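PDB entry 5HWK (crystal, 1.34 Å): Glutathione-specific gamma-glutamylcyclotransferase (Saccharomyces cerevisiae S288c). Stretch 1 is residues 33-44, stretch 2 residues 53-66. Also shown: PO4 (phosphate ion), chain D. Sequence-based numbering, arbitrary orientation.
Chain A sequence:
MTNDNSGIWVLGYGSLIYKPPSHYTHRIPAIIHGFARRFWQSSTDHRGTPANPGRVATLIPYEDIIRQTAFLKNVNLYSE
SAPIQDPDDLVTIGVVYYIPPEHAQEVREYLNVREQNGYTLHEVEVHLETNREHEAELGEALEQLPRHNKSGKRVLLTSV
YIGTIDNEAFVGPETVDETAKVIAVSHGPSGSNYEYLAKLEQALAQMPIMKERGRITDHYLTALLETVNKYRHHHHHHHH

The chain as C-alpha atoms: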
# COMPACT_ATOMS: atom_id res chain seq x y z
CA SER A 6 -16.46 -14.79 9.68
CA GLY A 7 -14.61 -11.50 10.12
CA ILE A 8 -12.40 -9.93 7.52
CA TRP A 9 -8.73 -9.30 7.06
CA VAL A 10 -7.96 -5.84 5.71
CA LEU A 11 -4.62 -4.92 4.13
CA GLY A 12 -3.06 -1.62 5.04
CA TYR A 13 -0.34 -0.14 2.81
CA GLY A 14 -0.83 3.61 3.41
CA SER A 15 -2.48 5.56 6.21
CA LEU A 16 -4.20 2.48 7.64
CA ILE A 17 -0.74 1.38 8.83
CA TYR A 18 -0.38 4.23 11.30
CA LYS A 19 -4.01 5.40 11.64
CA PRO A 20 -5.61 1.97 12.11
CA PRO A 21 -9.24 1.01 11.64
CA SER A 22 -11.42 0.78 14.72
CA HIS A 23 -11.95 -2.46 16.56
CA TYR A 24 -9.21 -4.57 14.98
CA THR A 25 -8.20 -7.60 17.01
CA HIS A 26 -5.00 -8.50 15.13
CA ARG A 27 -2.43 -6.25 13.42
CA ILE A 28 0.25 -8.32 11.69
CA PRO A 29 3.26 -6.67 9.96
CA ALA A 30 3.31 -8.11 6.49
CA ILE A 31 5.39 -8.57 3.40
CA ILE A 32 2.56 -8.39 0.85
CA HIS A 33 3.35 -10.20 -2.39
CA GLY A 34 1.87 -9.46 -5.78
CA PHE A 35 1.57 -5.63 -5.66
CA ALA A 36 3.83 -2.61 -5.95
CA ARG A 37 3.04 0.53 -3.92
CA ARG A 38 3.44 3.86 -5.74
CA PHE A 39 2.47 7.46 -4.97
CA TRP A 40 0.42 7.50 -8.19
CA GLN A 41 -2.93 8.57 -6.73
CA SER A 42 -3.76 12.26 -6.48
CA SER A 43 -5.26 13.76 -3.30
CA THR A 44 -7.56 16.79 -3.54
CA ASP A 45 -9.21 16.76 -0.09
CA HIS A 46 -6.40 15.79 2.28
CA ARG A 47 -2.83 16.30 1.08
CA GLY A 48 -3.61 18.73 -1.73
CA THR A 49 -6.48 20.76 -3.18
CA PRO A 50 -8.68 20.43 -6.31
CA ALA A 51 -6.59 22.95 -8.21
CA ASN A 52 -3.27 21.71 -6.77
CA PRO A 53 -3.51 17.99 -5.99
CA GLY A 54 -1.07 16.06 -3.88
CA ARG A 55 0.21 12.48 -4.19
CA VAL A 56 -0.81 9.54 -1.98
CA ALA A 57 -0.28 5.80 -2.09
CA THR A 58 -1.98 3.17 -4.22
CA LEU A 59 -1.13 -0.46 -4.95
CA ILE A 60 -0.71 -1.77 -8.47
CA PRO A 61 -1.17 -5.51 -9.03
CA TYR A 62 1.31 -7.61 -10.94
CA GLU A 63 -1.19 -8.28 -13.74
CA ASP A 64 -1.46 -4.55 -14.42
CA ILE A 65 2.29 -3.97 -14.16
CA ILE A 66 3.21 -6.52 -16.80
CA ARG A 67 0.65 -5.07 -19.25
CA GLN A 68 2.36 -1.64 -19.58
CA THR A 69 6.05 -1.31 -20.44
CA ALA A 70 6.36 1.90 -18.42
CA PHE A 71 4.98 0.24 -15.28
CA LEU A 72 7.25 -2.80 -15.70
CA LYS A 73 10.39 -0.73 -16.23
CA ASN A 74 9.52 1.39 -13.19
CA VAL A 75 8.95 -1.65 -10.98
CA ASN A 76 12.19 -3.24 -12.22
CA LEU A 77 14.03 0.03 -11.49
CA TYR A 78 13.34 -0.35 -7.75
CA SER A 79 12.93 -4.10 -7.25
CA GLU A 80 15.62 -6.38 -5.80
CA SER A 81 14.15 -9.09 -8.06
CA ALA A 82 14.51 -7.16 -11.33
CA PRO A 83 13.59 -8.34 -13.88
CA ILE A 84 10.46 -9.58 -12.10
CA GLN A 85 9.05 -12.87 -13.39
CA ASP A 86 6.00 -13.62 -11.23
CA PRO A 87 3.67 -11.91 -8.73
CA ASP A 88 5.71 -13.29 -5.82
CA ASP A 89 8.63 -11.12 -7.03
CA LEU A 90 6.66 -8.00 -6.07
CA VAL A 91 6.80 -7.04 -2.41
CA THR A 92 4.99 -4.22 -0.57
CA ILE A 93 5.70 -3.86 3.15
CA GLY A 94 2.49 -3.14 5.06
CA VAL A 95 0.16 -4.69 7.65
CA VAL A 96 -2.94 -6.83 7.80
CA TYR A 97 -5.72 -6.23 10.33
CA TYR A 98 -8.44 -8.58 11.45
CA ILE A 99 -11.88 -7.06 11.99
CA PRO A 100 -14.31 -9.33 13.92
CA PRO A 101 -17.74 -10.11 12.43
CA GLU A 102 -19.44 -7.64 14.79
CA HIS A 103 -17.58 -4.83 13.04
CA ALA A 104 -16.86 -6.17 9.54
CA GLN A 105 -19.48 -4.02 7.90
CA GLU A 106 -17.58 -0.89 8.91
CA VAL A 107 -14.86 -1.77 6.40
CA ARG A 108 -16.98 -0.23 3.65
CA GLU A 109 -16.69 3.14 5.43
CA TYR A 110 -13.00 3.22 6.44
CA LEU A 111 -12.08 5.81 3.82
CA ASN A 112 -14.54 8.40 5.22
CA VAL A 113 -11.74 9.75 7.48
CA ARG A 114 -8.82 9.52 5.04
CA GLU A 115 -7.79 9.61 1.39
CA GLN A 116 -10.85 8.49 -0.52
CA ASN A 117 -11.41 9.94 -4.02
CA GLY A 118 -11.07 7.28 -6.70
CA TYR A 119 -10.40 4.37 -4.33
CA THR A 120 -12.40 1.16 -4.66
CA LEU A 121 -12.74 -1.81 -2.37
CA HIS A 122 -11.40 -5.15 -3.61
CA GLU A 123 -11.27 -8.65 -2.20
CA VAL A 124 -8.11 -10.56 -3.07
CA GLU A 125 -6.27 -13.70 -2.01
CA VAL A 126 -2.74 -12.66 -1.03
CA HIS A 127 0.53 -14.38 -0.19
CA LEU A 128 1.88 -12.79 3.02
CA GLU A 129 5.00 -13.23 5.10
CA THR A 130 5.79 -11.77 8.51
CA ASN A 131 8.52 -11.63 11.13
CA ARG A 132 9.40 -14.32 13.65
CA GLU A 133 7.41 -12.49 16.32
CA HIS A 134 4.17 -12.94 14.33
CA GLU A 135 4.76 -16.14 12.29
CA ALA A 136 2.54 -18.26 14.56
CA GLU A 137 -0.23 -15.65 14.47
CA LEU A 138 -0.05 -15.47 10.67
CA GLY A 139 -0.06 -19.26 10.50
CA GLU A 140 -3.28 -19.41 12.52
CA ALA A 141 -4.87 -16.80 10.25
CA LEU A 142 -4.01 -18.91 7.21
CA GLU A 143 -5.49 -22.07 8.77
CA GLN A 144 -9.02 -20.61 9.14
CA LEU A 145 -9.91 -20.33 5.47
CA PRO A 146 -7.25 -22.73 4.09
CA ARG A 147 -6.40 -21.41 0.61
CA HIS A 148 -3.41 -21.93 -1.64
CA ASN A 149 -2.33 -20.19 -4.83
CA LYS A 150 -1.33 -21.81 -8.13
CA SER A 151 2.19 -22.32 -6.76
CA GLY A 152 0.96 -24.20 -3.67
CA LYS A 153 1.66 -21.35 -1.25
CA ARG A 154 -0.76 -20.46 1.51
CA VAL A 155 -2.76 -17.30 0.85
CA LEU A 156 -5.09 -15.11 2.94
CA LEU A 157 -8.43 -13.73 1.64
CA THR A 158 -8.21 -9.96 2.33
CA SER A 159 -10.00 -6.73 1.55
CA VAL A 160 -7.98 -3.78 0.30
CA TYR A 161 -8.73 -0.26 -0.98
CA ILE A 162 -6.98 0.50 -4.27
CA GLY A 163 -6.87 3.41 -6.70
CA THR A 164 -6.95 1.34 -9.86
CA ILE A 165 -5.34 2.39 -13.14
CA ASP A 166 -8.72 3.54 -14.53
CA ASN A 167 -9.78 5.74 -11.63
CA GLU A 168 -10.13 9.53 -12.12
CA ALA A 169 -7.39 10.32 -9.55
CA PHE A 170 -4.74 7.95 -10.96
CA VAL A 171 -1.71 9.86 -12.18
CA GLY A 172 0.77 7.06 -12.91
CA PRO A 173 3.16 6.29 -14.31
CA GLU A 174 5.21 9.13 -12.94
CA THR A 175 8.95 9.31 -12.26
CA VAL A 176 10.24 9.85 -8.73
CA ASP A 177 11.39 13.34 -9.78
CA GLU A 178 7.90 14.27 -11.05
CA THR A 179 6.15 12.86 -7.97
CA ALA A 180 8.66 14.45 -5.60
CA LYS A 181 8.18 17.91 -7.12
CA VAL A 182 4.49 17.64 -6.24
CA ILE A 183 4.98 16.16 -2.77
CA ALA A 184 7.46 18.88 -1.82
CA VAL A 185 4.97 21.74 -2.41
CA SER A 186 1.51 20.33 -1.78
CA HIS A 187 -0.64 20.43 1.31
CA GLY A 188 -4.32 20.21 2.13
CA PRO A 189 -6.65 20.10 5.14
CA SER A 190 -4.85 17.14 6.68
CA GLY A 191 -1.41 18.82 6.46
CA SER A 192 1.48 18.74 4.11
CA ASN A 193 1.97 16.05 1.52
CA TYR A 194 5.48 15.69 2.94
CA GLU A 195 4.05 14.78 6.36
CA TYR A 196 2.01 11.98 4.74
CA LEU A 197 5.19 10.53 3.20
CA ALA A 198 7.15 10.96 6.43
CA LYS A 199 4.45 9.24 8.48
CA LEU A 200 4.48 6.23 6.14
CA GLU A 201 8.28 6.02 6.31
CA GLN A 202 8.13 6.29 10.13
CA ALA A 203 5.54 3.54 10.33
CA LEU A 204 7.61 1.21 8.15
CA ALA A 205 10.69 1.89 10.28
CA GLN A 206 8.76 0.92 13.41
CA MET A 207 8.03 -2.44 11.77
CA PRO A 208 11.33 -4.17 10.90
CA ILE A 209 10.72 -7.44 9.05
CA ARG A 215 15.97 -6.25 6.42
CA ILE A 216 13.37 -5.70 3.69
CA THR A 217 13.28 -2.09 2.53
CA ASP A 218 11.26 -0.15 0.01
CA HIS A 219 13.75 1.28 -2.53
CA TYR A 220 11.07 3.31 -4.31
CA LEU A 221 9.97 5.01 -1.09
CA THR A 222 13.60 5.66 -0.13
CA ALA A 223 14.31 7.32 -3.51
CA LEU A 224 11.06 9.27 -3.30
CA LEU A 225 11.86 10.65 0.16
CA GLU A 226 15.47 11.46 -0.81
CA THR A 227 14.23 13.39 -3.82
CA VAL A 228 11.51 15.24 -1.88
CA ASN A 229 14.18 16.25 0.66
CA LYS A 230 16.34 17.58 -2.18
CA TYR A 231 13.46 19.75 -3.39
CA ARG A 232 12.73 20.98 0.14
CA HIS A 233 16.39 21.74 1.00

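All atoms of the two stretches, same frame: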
# COMPACT_ATOMS: atom_id res chain seq x y z
N HIS A 33 2.86 -9.86 -1.06
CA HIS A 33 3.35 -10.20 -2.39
C HIS A 33 2.30 -9.91 -3.44
O HIS A 33 1.10 -9.93 -3.15
CB HIS A 33 3.70 -11.68 -2.43
CG HIS A 33 4.94 -12.01 -1.67
ND1 HIS A 33 6.17 -12.13 -2.27
CD2 HIS A 33 5.14 -12.22 -0.35
CE1 HIS A 33 7.07 -12.43 -1.35
NE2 HIS A 33 6.47 -12.49 -0.18
N GLY A 34 2.75 -9.58 -4.65
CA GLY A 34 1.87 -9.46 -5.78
C GLY A 34 1.48 -8.05 -6.16
O GLY A 34 0.72 -7.88 -7.13
N PHE A 35 1.94 -7.02 -5.43
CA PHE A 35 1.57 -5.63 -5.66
C PHE A 35 2.80 -4.77 -5.48
O PHE A 35 3.69 -5.09 -4.67
CB PHE A 35 0.52 -5.18 -4.62
CG PHE A 35 -0.82 -5.88 -4.75
CD1 PHE A 35 -1.08 -7.10 -4.11
CD2 PHE A 35 -1.83 -5.32 -5.54
CE1 PHE A 35 -2.30 -7.72 -4.26
CE2 PHE A 35 -3.06 -5.97 -5.69
CZ PHE A 35 -3.30 -7.15 -5.04
N ALA A 36 2.86 -3.66 -6.21
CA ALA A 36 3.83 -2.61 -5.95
C ALA A 36 3.07 -1.40 -5.41
O ALA A 36 2.00 -1.05 -5.92
CB ALA A 36 4.49 -2.17 -7.26
N ARG A 37 3.66 -0.69 -4.46
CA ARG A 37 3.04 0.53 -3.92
C ARG A 37 3.71 1.76 -4.55
O ARG A 37 4.94 1.82 -4.61
CB ARG A 37 3.21 0.61 -2.40
CG ARG A 37 2.77 1.93 -1.78
CD ARG A 37 2.86 1.94 -0.27
NE ARG A 37 4.17 1.51 0.15
CZ ARG A 37 4.39 0.69 1.17
NH1 ARG A 37 3.39 0.37 2.01
NH2 ARG A 37 5.60 0.21 1.39
N ARG A 38 2.90 2.67 -5.09
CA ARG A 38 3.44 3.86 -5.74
C ARG A 38 2.59 5.05 -5.33
O ARG A 38 1.39 4.93 -5.10
CB ARG A 38 3.39 3.73 -7.29
CG ARG A 38 4.38 2.71 -7.89
CD ARG A 38 5.80 3.18 -7.69
NE ARG A 38 6.83 2.33 -8.28
CZ ARG A 38 7.42 1.31 -7.66
NH1 ARG A 38 7.03 0.94 -6.44
NH2 ARG A 38 8.39 0.65 -8.28
N PHE A 39 3.22 6.24 -5.31
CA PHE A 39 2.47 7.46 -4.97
C PHE A 39 1.88 8.06 -6.25
O PHE A 39 2.21 9.17 -6.70
CB PHE A 39 3.36 8.45 -4.23
CG PHE A 39 3.44 8.24 -2.73
CD1 PHE A 39 3.69 6.99 -2.19
CD2 PHE A 39 3.32 9.33 -1.87
CE1 PHE A 39 3.79 6.82 -0.82
CE2 PHE A 39 3.45 9.18 -0.53
CZ PHE A 39 3.66 7.93 0.02
N TRP A 40 1.03 7.24 -6.89
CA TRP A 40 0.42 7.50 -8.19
C TRP A 40 -1.06 7.78 -8.11
O TRP A 40 -1.77 7.67 -9.13
CB TRP A 40 0.73 6.37 -9.15
CG TRP A 40 2.17 6.27 -9.53
CD1 TRP A 40 3.18 7.15 -9.20
CD2 TRP A 40 2.74 5.28 -10.37
NE1 TRP A 40 4.36 6.72 -9.76
CE2 TRP A 40 4.12 5.57 -10.49
CE3 TRP A 40 2.24 4.14 -11.00
CZ2 TRP A 40 5.00 4.76 -11.21
CZ3 TRP A 40 3.12 3.33 -11.73
CH2 TRP A 40 4.47 3.66 -11.83
N GLN A 41 -1.56 8.17 -6.93
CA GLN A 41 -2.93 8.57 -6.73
C GLN A 41 -2.94 10.03 -6.29
O GLN A 41 -2.15 10.43 -5.44
CB GLN A 41 -3.58 7.66 -5.69
CG GLN A 41 -5.04 7.95 -5.44
CD GLN A 41 -5.94 7.28 -6.47
OE1 GLN A 41 -5.46 6.76 -7.50
NE2 GLN A 41 -7.23 7.24 -6.20
N SER A 42 -3.73 10.87 -6.94
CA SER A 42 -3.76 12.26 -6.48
C SER A 42 -4.71 12.43 -5.29
O SER A 42 -5.64 11.64 -5.11
CB SER A 42 -4.21 13.15 -7.61
OG SER A 42 -5.49 12.78 -7.94
N SER A 43 -4.41 13.41 -4.43
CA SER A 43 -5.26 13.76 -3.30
C SER A 43 -5.70 15.21 -3.47
O SER A 43 -4.85 16.12 -3.62
CB SER A 43 -4.50 13.60 -2.00
OG SER A 43 -5.27 14.15 -0.95
N THR A 44 -7.01 15.44 -3.43
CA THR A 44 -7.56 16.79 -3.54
C THR A 44 -8.30 17.25 -2.31
O THR A 44 -8.69 18.41 -2.27
CB THR A 44 -8.45 16.92 -4.79
OG1 THR A 44 -9.52 15.99 -4.68
CG2 THR A 44 -7.66 16.55 -6.01
N PRO A 53 -3.42 19.28 -6.69
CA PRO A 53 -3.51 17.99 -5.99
C PRO A 53 -2.17 17.54 -5.44
O PRO A 53 -1.09 17.86 -5.95
CB PRO A 53 -3.98 17.03 -7.08
CG PRO A 53 -4.72 17.95 -8.12
CD PRO A 53 -3.86 19.21 -8.11
N GLY A 54 -2.24 16.73 -4.41
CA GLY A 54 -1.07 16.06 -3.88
C GLY A 54 -0.93 14.64 -4.44
O GLY A 54 -1.61 14.24 -5.39
N ARG A 55 -0.08 13.85 -3.79
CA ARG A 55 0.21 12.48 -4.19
C ARG A 55 0.14 11.58 -2.98
O ARG A 55 0.84 11.80 -1.98
CB ARG A 55 1.58 12.31 -4.82
CG ARG A 55 1.80 13.11 -6.04
CD ARG A 55 1.08 12.42 -7.19
NE ARG A 55 1.35 13.05 -8.50
CZ ARG A 55 0.60 14.02 -8.98
NH1 ARG A 55 -0.41 14.52 -8.31
NH2 ARG A 55 0.89 14.50 -10.18
N VAL A 56 -0.65 10.50 -3.08
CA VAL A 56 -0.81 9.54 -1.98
C VAL A 56 -0.68 8.14 -2.56
O VAL A 56 -0.53 7.96 -3.77
CB VAL A 56 -2.14 9.78 -1.23
CG1 VAL A 56 -2.09 11.11 -0.47
CG2 VAL A 56 -3.33 9.72 -2.16
N ALA A 57 -0.66 7.15 -1.67
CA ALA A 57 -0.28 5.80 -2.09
C ALA A 57 -1.42 5.01 -2.72
O ALA A 57 -2.58 5.07 -2.27
CB ALA A 57 0.21 5.03 -0.87
N THR A 58 -1.08 4.22 -3.72
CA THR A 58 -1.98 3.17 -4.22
C THR A 58 -1.15 1.93 -4.45
O THR A 58 0.06 1.97 -4.42
CB THR A 58 -2.75 3.68 -5.47
OG1 THR A 58 -3.70 2.70 -5.84
CG2 THR A 58 -1.83 3.92 -6.64
N LEU A 59 -1.82 0.79 -4.65
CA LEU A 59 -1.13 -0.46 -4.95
C LEU A 59 -1.47 -0.83 -6.38
O LEU A 59 -2.61 -0.68 -6.81
CB LEU A 59 -1.71 -1.59 -4.11
CG LEU A 59 -1.30 -1.72 -2.70
CD1 LEU A 59 -1.94 -3.05 -2.15
CD2 LEU A 59 0.21 -1.73 -2.56
N ILE A 60 -0.49 -1.34 -7.10
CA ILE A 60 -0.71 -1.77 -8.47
C ILE A 60 -0.44 -3.26 -8.54
O ILE A 60 0.64 -3.72 -8.13
CB ILE A 60 0.19 -1.00 -9.43
CG1 ILE A 60 0.02 0.48 -9.13
CG2 ILE A 60 -0.18 -1.35 -10.84
CD1 ILE A 60 1.22 1.19 -9.39
N PRO A 61 -1.40 -4.06 -8.99
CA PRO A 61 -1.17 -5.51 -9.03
C PRO A 61 -0.24 -5.89 -10.16
O PRO A 61 -0.17 -5.23 -11.20
CB PRO A 61 -2.56 -6.09 -9.27
CG PRO A 61 -3.28 -5.02 -9.96
CD PRO A 61 -2.78 -3.72 -9.37
N TYR A 62 0.40 -7.04 -9.95
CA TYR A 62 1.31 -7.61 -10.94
C TYR A 62 0.68 -7.66 -12.34
O TYR A 62 1.32 -7.29 -13.33
CB TYR A 62 1.71 -9.04 -10.51
CG TYR A 62 2.55 -9.78 -11.51
CD1 TYR A 62 3.93 -9.58 -11.58
CD2 TYR A 62 1.98 -10.68 -12.39
CE1 TYR A 62 4.71 -10.24 -12.50
CE2 TYR A 62 2.75 -11.35 -13.32
CZ TYR A 62 4.11 -11.15 -13.37
OH TYR A 62 4.86 -11.86 -14.29
N GLU A 63 -0.57 -8.11 -12.43
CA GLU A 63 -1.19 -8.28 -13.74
C GLU A 63 -1.35 -6.95 -14.48
O GLU A 63 -1.33 -6.92 -15.72
CB GLU A 63 -2.52 -9.01 -13.62
N ASP A 64 -1.44 -5.84 -13.75
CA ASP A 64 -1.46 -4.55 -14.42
C ASP A 64 -0.06 -4.08 -14.77
O ASP A 64 0.14 -3.42 -15.80
CB ASP A 64 -2.12 -3.50 -13.52
CG ASP A 64 -3.61 -3.62 -13.52
OD1 ASP A 64 -4.14 -4.35 -14.37
OD2 ASP A 64 -4.28 -2.99 -12.68
N ILE A 65 0.92 -4.39 -13.92
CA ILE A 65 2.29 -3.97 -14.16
C ILE A 65 2.83 -4.57 -15.45
O ILE A 65 3.43 -3.87 -16.27
CB ILE A 65 3.18 -4.34 -12.96
CG1 ILE A 65 2.80 -3.51 -11.72
CG2 ILE A 65 4.64 -4.17 -13.30
CD1 ILE A 65 3.34 -4.04 -10.48
N ILE A 66 2.61 -5.87 -15.65
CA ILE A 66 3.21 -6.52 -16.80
C ILE A 66 2.56 -6.10 -18.11
O ILE A 66 3.13 -6.32 -19.18
CB ILE A 66 3.26 -8.06 -16.65
CG1 ILE A 66 1.84 -8.63 -16.53
CG2 ILE A 66 4.12 -8.45 -15.44
CD1 ILE A 66 1.78 -10.16 -16.66
P PO4 D . -8.37 12.58 -1.60
O1 PO4 D . -8.57 13.18 -2.99
O2 PO4 D . -9.64 11.88 -1.14
O3 PO4 D . -7.83 13.63 -0.62
O4 PO4 D . -7.24 11.50 -1.73

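The two stretches run antiparallel, the axes of strands 35-38 and 54-61 lying 151° apart and approaching to 4.4 Å, and together they bury 1085 Å². Paired backbone hydrogen bonds fix the register: A36 N to I60 O is 2.9 Å and I60 N to A36 O 2.8 Å, and R38 and T58 repeat the pattern. Beyond R38 the register slips by one residue, a beta bulge. Pairing resumes at Q41, weakly from Q41 N to V56 O (3.3 Å) but firmly from V56 N to Q41 O (2.8 Å), and S43 N to G54 O (3.1 Å) continues it.

Shape follows this alternation. On the face carrying F35, R37 and L59, the F35 ring leans over its neighbour strand, with CE2 3.6 Å from P61 CB and CD2 4.0 Å from L59 CB. At the bulge, F39 lays one ring face over the V56-A57 backbone, and its CE1 meets A57 CB at 4.0 Å.

On the face of A36 and I60, the I60 tip touches two side chains: its CD1 lies 3.5 Å from W40 CE3 and 3.8 Å from R38 CG. The short A36 side chain receives I65 from the following helix, CB to CD1 3.9 Å.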